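PDB 2GZA: type IV secretion system protein VirB11 from Brucella suis, which probably binds and hydrolyses ATP as an ATPase of the VirB type IV secretion system, which could be required to establish the replication niche in the host. Local coordinates for residues S166-A171 with K193-E198; G187-M192 with V211-L216. All blocks are in the same frame, centred on the assembly; numbering follows the deposited sequence.

Contact 1. Residues S166-A171 with K193-E198; sequences SFLRRA and KALMQE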
ATOM      1  N   SER C 166     -41.147 -22.364  -5.654  1.00 38.92           N
ATOM      2  CA  SER C 166     -41.894 -21.134  -5.368  1.00 38.50           C
ATOM      3  C   SER C 166     -40.960 -19.990  -5.004  1.00 38.10           C
ATOM      4  O   SER C 166     -41.183 -18.849  -5.405  1.00 38.28           O
ATOM      5  CB  SER C 166     -42.885 -21.347  -4.226  1.00 38.53           C
ATOM      6  OG  SER C 166     -44.008 -22.096  -4.639  1.00 38.83           O
ATOM      7  N   PHE C 167     -39.921 -20.308  -4.240  1.00 37.49           N
ATOM      8  CA  PHE C 167     -38.931 -19.329  -3.817  1.00 36.96           C
ATOM      9  C   PHE C 167     -38.280 -18.648  -5.014  1.00 36.67           C
ATOM     10  O   PHE C 167     -38.179 -17.426  -5.058  1.00 36.52           O
ATOM     11  CB  PHE C 167     -37.869 -19.994  -2.929  1.00 36.85           C
ATOM     12  CG  PHE C 167     -36.751 -19.077  -2.533  1.00 36.47           C
ATOM     13  CD1 PHE C 167     -36.836 -18.325  -1.374  1.00 36.32           C
ATOM     14  CD2 PHE C 167     -35.610 -18.966  -3.324  1.00 36.23           C
ATOM     15  CE1 PHE C 167     -35.802 -17.467  -1.009  1.00 36.92           C
ATOM     16  CE2 PHE C 167     -34.576 -18.108  -2.973  1.00 36.23           C
ATOM     17  CZ  PHE C 167     -34.666 -17.361  -1.814  1.00 36.67           C
ATOM     18  N   LEU C 168     -37.852 -19.457  -5.978  1.00 36.43           N
ATOM     19  CA  LEU C 168     -37.171 -18.958  -7.157  1.00 36.10           C
ATOM     20  C   LEU C 168     -38.099 -18.146  -8.043  1.00 36.18           C
ATOM     21  O   LEU C 168     -37.698 -17.087  -8.530  1.00 36.16           O
ATOM     22  CB  LEU C 168     -36.500 -20.099  -7.930  1.00 35.93           C
ATOM     23  CG  LEU C 168     -35.313 -20.792  -7.243  1.00 35.56           C
ATOM     24  CD1 LEU C 168     -34.771 -21.908  -8.107  1.00 35.50           C
ATOM     25  CD2 LEU C 168     -34.200 -19.824  -6.891  1.00 34.77           C
ATOM     26  N   ARG C 169     -39.330 -18.629  -8.229  1.00 36.09           N
ATOM     27  CA  ARG C 169     -40.351 -17.885  -8.972  1.00 36.31           C
ATOM     28  C   ARG C 169     -40.636 -16.530  -8.325  1.00 36.19           C
ATOM     29  O   ARG C 169     -40.656 -15.499  -9.007  1.00 36.27           O
ATOM     30  CB  ARG C 169     -41.654 -18.677  -9.099  1.00 36.39           C
ATOM     31  CG  ARG C 169     -42.793 -17.847  -9.719  1.00 37.13           C
ATOM     32  CD  ARG C 169     -44.081 -18.622  -9.885  1.00 38.00           C
ATOM     33  NE  ARG C 169     -44.022 -19.506 -11.039  1.00 39.94           N
ATOM     34  CZ  ARG C 169     -44.038 -20.835 -10.976  1.00 41.19           C
ATOM     35  NH1 ARG C 169     -44.131 -21.463  -9.807  1.00 41.60           N
ATOM     36  NH2 ARG C 169     -43.974 -21.539 -12.096  1.00 42.12           N
ATOM     37  N   ARG C 170     -40.845 -16.533  -7.014  1.00 35.95           N
ATOM     38  CA  ARG C 170     -41.108 -15.297  -6.287  1.00 36.02           C
ATOM     39  C   ARG C 170     -39.932 -14.332  -6.340  1.00 35.94           C
ATOM     40  O   ARG C 170     -40.128 -13.132  -6.537  1.00 36.16           O
ATOM     41  CB  ARG C 170     -41.517 -15.568  -4.836  1.00 36.06           C
ATOM     42  CG  ARG C 170     -42.966 -16.045  -4.660  1.00 36.32           C
ATOM     43  CD  ARG C 170     -43.988 -15.026  -5.173  1.00 36.67           C
ATOM     44  NE  ARG C 170     -44.174 -13.897  -4.261  1.00 36.56           N
ATOM     45  CZ  ARG C 170     -44.560 -12.673  -4.625  1.00 35.75           C
ATOM     46  NH1 ARG C 170     -44.797 -12.384  -5.898  1.00 35.02           N
ATOM     47  NH2 ARG C 170     -44.698 -11.731  -3.707  1.00 35.25           N
ATOM     48  N   ALA C 171     -38.719 -14.862  -6.182  1.00 35.74           N
ATOM     49  CA  ALA C 171     -37.501 -14.050  -6.228  1.00 35.53           C
ATOM     50  C   ALA C 171     -37.376 -13.266  -7.530  1.00 35.39           C
ATOM     51  O   ALA C 171     -37.015 -12.092  -7.503  1.00 35.26           O
ATOM     52  CB  ALA C 171     -36.268 -14.908  -5.991  1.00 35.41           C
ATOM     53  N   LYS C 193     -32.255 -19.639 -17.995  1.00 37.47           N
ATOM     54  CA  LYS C 193     -33.350 -19.509 -18.964  1.00 37.44           C
ATOM     55  C   LYS C 193     -34.712 -19.859 -18.362  1.00 37.21           C
ATOM     56  O   LYS C 193     -35.714 -19.224 -18.692  1.00 37.25           O
ATOM     57  CB  LYS C 193     -33.092 -20.358 -20.211  1.00 37.57           C
ATOM     58  CG  LYS C 193     -32.006 -19.808 -21.116  1.00 38.65           C
ATOM     59  CD  LYS C 193     -32.240 -20.169 -22.577  1.00 40.36           C
ATOM     60  CE  LYS C 193     -31.722 -21.556 -22.911  1.00 41.87           C
ATOM     61  NZ  LYS C 193     -31.606 -21.759 -24.382  1.00 42.50           N
ATOM     62  N   ALA C 194     -34.742 -20.860 -17.487  1.00 36.87           N
ATOM     63  CA  ALA C 194     -35.965 -21.210 -16.778  1.00 36.63           C
ATOM     64  C   ALA C 194     -36.419 -20.046 -15.909  1.00 36.47           C
ATOM     65  O   ALA C 194     -37.599 -19.730 -15.859  1.00 36.52           O
ATOM     66  CB  ALA C 194     -35.763 -22.460 -15.936  1.00 36.58           C
ATOM     67  N   LEU C 195     -35.471 -19.409 -15.233  1.00 36.53           N
ATOM     68  CA  LEU C 195     -35.765 -18.271 -14.360  1.00 36.48           C
ATOM     69  C   LEU C 195     -36.225 -17.037 -15.129  1.00 36.61           C
ATOM     70  O   LEU C 195     -37.032 -16.248 -14.631  1.00 36.69           O
ATOM     71  CB  LEU C 195     -34.552 -17.917 -13.492  1.00 36.30           C
ATOM     72  CG  LEU C 195     -34.136 -18.899 -12.394  1.00 35.85           C
ATOM     73  CD1 LEU C 195     -32.822 -18.468 -11.775  1.00 35.11           C
ATOM     74  CD2 LEU C 195     -35.211 -19.046 -11.325  1.00 35.13           C
ATOM     75  N   MET C 196     -35.706 -16.875 -16.342  1.00 36.83           N
ATOM     76  CA  MET C 196     -36.072 -15.759 -17.208  1.00 36.92           C
ATOM     77  C   MET C 196     -37.513 -15.854 -17.690  1.00 37.05           C
ATOM     78  O   MET C 196     -38.144 -14.829 -17.967  1.00 37.23           O
ATOM     79  CB  MET C 196     -35.115 -15.670 -18.392  1.00 36.91           C
ATOM     80  CG  MET C 196     -33.843 -14.881 -18.121  1.00 37.03           C
ATOM     81  SD  MET C 196     -32.428 -15.357 -19.153  1.00 37.64           S
ATOM     82  CE  MET C 196     -33.130 -15.346 -20.792  1.00 36.94           C
ATOM     83  N   GLN C 197     -38.034 -17.073 -17.783  1.00 37.16           N
ATOM     84  CA  GLN C 197     -39.426 -17.276 -18.175  1.00 37.32           C
ATOM     85  C   GLN C 197     -40.397 -16.786 -17.100  1.00 37.25           C
ATOM     86  O   GLN C 197     -41.581 -16.616 -17.355  1.00 37.27           O
ATOM     87  CB  GLN C 197     -39.676 -18.741 -18.534  1.00 37.35           C
ATOM     88  CG  GLN C 197     -39.009 -19.193 -19.831  1.00 38.28           C
ATOM     89  CD  GLN C 197     -39.383 -18.328 -21.030  1.00 39.39           C
ATOM     90  OE1 GLN C 197     -38.520 -17.718 -21.658  1.00 39.62           O
ATOM     91  NE2 GLN C 197     -40.672 -18.267 -21.342  1.00 39.65           N
ATOM     92  N   GLU C 198     -39.877 -16.546 -15.901  1.00 37.29           N
ATOM     93  CA  GLU C 198     -40.670 -16.038 -14.782  1.00 37.36           C
ATOM     94  C   GLU C 198     -40.761 -14.511 -14.766  1.00 37.30           C
ATOM     95  O   GLU C 198     -41.538 -13.943 -13.999  1.00 37.33           O
ATOM     96  CB  GLU C 198     -40.111 -16.534 -13.445  1.00 37.31           C
ATOM     97  CG  GLU C 198     -40.031 -18.049 -13.299  1.00 38.05           C
ATOM     98  CD  GLU C 198     -41.360 -18.755 -13.526  1.00 39.37           C
ATOM     99  OE1 GLU C 198     -41.346 -19.840 -14.150  1.00 40.26           O
ATOM    100  OE2 GLU C 198     -42.414 -18.238 -13.086  1.00 39.80           O
TER
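Leu168 and Leu195 make the tight part of this contact, with CD2 of Leu195 lying 3.8 Å from CB of Leu168. Leu195 holds its CG anti to the carbonyl carbon, chi1 -69°, and this carries the branched end closer to the neighbouring helix than its own backbone comes. The sheet covers the pair as well: Leu195 rests on Ile178 and Val180 of strand 178-182, and Leu168 on Val326 of strand 324-331. Helices 164-173 and 188-196 therefore sit side by side on one face of the mixed sheet in this P-loop NTPase fold, strand 178-182 running between them in the chain and leading into the nucleotide-binding loop. Away from the sheet the contact is looser and polar. Arg169 and Glu198, both partly exposed, form a salt bridge in which NE of Arg169 donates to OE2 of Glu198 at 2.9 Å. The bond is far from straight, with an angle of 134° at the hydrogen. It reaches OE2 from above the carboxylate plane, and the guanidinium and carboxylate planes stand 80° apart, so the two groups do not pair flat in a two-pronged bridge. The arginine has a second partner: its NH2 forms a salt bridge to Glu130 of the second subunit, whose Leu129 packs against both Arg169 and Glu198.

Contact 2. Residues G187-M192 with V211-L216; sequences GKTTLM and VPELFL. With SO4 (sulfate ion), chain F.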
ATOM      1  N   GLY C 187     -25.414 -27.044 -16.099  1.00 39.02           N
ATOM      2  CA  GLY C 187     -26.730 -26.617 -16.560  1.00 38.77           C
ATOM      3  C   GLY C 187     -27.162 -25.246 -16.063  1.00 38.80           C
ATOM      4  O   GLY C 187     -28.359 -24.966 -15.968  1.00 38.96           O
ATOM      5  N   LYS C 188     -26.188 -24.388 -15.757  1.00 38.55           N
ATOM      6  CA  LYS C 188     -26.449 -23.044 -15.237  1.00 38.21           C
ATOM      7  C   LYS C 188     -27.296 -22.227 -16.196  1.00 38.07           C
ATOM      8  O   LYS C 188     -28.301 -21.634 -15.803  1.00 38.04           O
ATOM      9  CB  LYS C 188     -25.143 -22.303 -14.980  1.00 38.26           C
ATOM     10  CG  LYS C 188     -24.408 -22.707 -13.722  1.00 38.36           C
ATOM     11  CD  LYS C 188     -23.146 -21.880 -13.540  1.00 38.53           C
ATOM     12  CE  LYS C 188     -21.923 -22.535 -14.175  1.00 39.42           C
ATOM     13  NZ  LYS C 188     -21.806 -22.299 -15.631  1.00 40.48           N
ATOM     14  N   THR C 189     -26.875 -22.203 -17.453  1.00 37.90           N
ATOM     15  CA  THR C 189     -27.566 -21.479 -18.518  1.00 37.62           C
ATOM     16  C   THR C 189     -29.022 -21.915 -18.664  1.00 37.58           C
ATOM     17  O   THR C 189     -29.904 -21.077 -18.840  1.00 37.84           O
ATOM     18  CB  THR C 189     -26.824 -21.661 -19.854  1.00 37.67           C
ATOM     19  OG1 THR C 189     -25.464 -21.233 -19.701  1.00 37.70           O
ATOM     20  CG2 THR C 189     -27.490 -20.863 -20.966  1.00 37.23           C
ATOM     21  N   THR C 190     -29.267 -23.219 -18.580  1.00 37.31           N
ATOM     22  CA  THR C 190     -30.620 -23.742 -18.691  1.00 37.01           C
ATOM     23  C   THR C 190     -31.496 -23.257 -17.540  1.00 36.83           C
ATOM     24  O   THR C 190     -32.621 -22.820 -17.765  1.00 36.76           O
ATOM     25  CB  THR C 190     -30.637 -25.286 -18.784  1.00 37.13           C
ATOM     26  OG1 THR C 190     -29.665 -25.718 -19.742  1.00 37.51           O
ATOM     27  CG2 THR C 190     -32.007 -25.786 -19.208  1.00 36.60           C
ATOM     28  N   LEU C 191     -30.977 -23.319 -16.317  1.00 36.73           N
ATOM     29  CA  LEU C 191     -31.708 -22.803 -15.160  1.00 36.66           C
ATOM     30  C   LEU C 191     -31.943 -21.293 -15.293  1.00 36.91           C
ATOM     31  O   LEU C 191     -33.032 -20.788 -15.007  1.00 36.84           O
ATOM     32  CB  LEU C 191     -30.978 -23.125 -13.858  1.00 36.47           C
ATOM     33  CG  LEU C 191     -31.613 -22.613 -12.562  1.00 36.43           C
ATOM     34  CD1 LEU C 191     -33.041 -23.138 -12.389  1.00 36.34           C
ATOM     35  CD2 LEU C 191     -30.751 -22.986 -11.368  1.00 35.91           C
ATOM     36  N   MET C 192     -30.918 -20.582 -15.740  1.00 37.14           N
ATOM     37  CA  MET C 192     -31.015 -19.143 -15.961  1.00 37.66           C
ATOM     38  C   MET C 192     -32.161 -18.846 -16.931  1.00 37.53           C
ATOM     39  O   MET C 192     -32.960 -17.934 -16.695  1.00 37.41           O
ATOM     40  CB  MET C 192     -29.666 -18.586 -16.444  1.00 37.58           C
ATOM     41  CG  MET C 192     -29.606 -17.089 -16.673  1.00 38.60           C
ATOM     42  SD  MET C 192     -27.923 -16.383 -16.639  1.00 41.41           S
ATOM     43  CE  MET C 192     -26.986 -17.612 -17.555  1.00 39.77           C
ATOM     44  N   VAL C 211     -22.157 -15.733 -26.781  1.00 37.82           N
ATOM     45  CA  VAL C 211     -22.717 -16.821 -27.540  1.00 37.68           C
ATOM     46  C   VAL C 211     -24.231 -16.676 -27.474  1.00 37.89           C
ATOM     47  O   VAL C 211     -24.784 -16.519 -26.387  1.00 37.70           O
ATOM     48  CB  VAL C 211     -22.277 -18.180 -26.935  1.00 37.57           C
ATOM     49  CG1 VAL C 211     -23.082 -19.330 -27.510  1.00 37.39           C
ATOM     50  CG2 VAL C 211     -20.788 -18.409 -27.152  1.00 37.09           C
ATOM     51  N   PRO C 212     -24.910 -16.724 -28.634  1.00 38.15           N
ATOM     52  CA  PRO C 212     -26.367 -16.606 -28.610  1.00 38.44           C
ATOM     53  C   PRO C 212     -27.002 -17.829 -27.957  1.00 38.71           C
ATOM     54  O   PRO C 212     -26.980 -18.923 -28.531  1.00 38.74           O
ATOM     55  CB  PRO C 212     -26.745 -16.509 -30.095  1.00 38.29           C
ATOM     56  CG  PRO C 212     -25.452 -16.277 -30.826  1.00 38.09           C
ATOM     57  CD  PRO C 212     -24.389 -16.890 -29.996  1.00 37.93           C
ATOM     58  N   GLU C 213     -27.532 -17.641 -26.751  1.00 39.10           N
ATOM     59  CA  GLU C 213     -28.141 -18.731 -25.988  1.00 39.49           C
ATOM     60  C   GLU C 213     -29.395 -18.292 -25.253  1.00 39.39           C
ATOM     61  O   GLU C 213     -30.326 -19.072 -25.088  1.00 39.63           O
ATOM     62  CB  GLU C 213     -27.154 -19.309 -24.973  1.00 39.40           C
ATOM     63  CG  GLU C 213     -26.126 -20.268 -25.543  1.00 39.91           C
ATOM     64  CD  GLU C 213     -25.168 -20.800 -24.489  1.00 40.75           C
ATOM     65  OE1 GLU C 213     -24.836 -20.052 -23.545  1.00 41.27           O
ATOM     66  OE2 GLU C 213     -24.745 -21.968 -24.608  1.00 41.44           O
ATOM     67  N   LEU C 214     -29.401 -17.043 -24.800  1.00 39.23           N
ATOM     68  CA  LEU C 214     -30.499 -16.518 -23.999  1.00 39.03           C
ATOM     69  C   LEU C 214     -31.602 -15.918 -24.873  1.00 39.31           C
ATOM     70  O   LEU C 214     -31.879 -14.717 -24.811  1.00 39.55           O
ATOM     71  CB  LEU C 214     -29.981 -15.498 -22.971  1.00 38.83           C
ATOM     72  CG  LEU C 214     -28.934 -15.957 -21.932  1.00 37.81           C
ATOM     73  CD1 LEU C 214     -28.330 -14.777 -21.190  1.00 36.87           C
ATOM     74  CD2 LEU C 214     -29.505 -16.953 -20.942  1.00 36.36           C
ATOM     75  N   PHE C 215     -32.220 -16.766 -25.689  1.00 39.39           N
ATOM     76  CA  PHE C 215     -33.319 -16.354 -26.558  1.00 39.49           C
ATOM     77  C   PHE C 215     -34.556 -16.010 -25.739  1.00 39.45           C
ATOM     78  O   PHE C 215     -34.774 -16.584 -24.672  1.00 39.54           O
ATOM     79  CB  PHE C 215     -33.634 -17.447 -27.576  1.00 39.50           C
ATOM     80  CG  PHE C 215     -32.416 -18.028 -28.231  1.00 39.81           C
ATOM     81  CD1 PHE C 215     -31.688 -17.290 -29.153  1.00 39.63           C
ATOM     82  CD2 PHE C 215     -31.993 -19.317 -27.920  1.00 39.81           C
ATOM     83  CE1 PHE C 215     -30.558 -17.826 -29.753  1.00 40.12           C
ATOM     84  CE2 PHE C 215     -30.869 -19.862 -28.516  1.00 40.21           C
ATOM     85  CZ  PHE C 215     -30.147 -19.114 -29.436  1.00 40.12           C
ATOM     86  N   LEU C 216     -35.353 -15.063 -26.234  1.00 39.28           N
ATOM     87  CA  LEU C 216     -36.534 -14.592 -25.512  1.00 39.11           C
ATOM     88  C   LEU C 216     -37.788 -14.582 -26.395  1.00 39.10           C
ATOM     89  O   LEU C 216     -38.237 -13.516 -26.829  1.00 39.29           O
ATOM     90  CB  LEU C 216     -36.276 -13.203 -24.910  1.00 38.93           C
ATOM     91  CG  LEU C 216     -35.177 -13.096 -23.845  1.00 38.88           C
ATOM     92  CD1 LEU C 216     -34.520 -11.728 -23.843  1.00 38.53           C
ATOM     93  CD2 LEU C 216     -35.695 -13.443 -22.456  1.00 38.54           C
TER
HETATM   94  S   SO4 F3001     -23.210 -24.198 -18.055  1.00 54.43           S
HETATM   95  O1  SO4 F3001     -24.418 -24.610 -18.758  1.00 53.80           O
HETATM   96  O2  SO4 F3001     -23.334 -24.572 -16.651  1.00 54.29           O
HETATM   97  O3  SO4 F3001     -22.034 -24.855 -18.623  1.00 54.55           O
HETATM   98  O4  SO4 F3001     -23.025 -22.755 -18.176  1.00 54.42           O
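The carboxylate of Glu213 reaches Thr189 through OE1, which lies 3.8 Å from the methyl CG2 of Thr189; its other oxygen, OE2, accepts a hydrogen bond from the backbone N of Ser123 in the second subunit. The other flat group nearby, the ring of Phe215, has C of Glu213 over one face, displaced toward the rim; Phe215 also packs on Phe124 of the second subunit. Gly187, Lys188 and Thr189 end the P-loop (Walker A motif) and open the helix after it; they are predicted to bind ATP and here hold a sulfate, probably from the crystallisation liquor and probably where a nucleotide phosphate would sit. Thr189 divides its branches between the two neighbours. CG2, anti to the backbone N, goes to the loop, while OG1 is on the sulfate side, in a long, weak contact with it. Further along the helix, CE of Met192 touches CD2 of Leu214 at 4.3 Å. Leu214 is the centre of an inverse gamma turn, and its backbone N is bonded to Glu209. Sulfate O2 takes three bonds: from the backbone N of Lys188 at 3.0 Å (156° at the hydrogen), from NZ of Lys188 and, weakly, from N of Gly187; N of Gly185 also bonds the sulfate. The Lys188 chain bends twice near its end, curling back to set NZ 2.9 Å from both O2 and O4 of the sulfate.

How the contacts relate
Helix 188-196 serves both contacts: its N-terminal end holds the sulfate, Thr189 and Met192 meet loop 211-216 in contact 2, and Leu195 near its other end, with Glu198 just beyond, meets helix 164-173 in contact 1. The centres are 14 Å apart, and the side chain of Leu195 is about 9 Å from that of Lys188, so contact 1 lies about two turns further along the helix from the phosphate-binding end. The two also touch directly. NZ of Lys193 probably donates to O of Glu213 at 3.1 Å, and SD of Met196 packs 3.8 Å from CD2 of Leu214. Both reach the second subunit, where Ser123 is shared, packing on Lys193 and bonding Glu213.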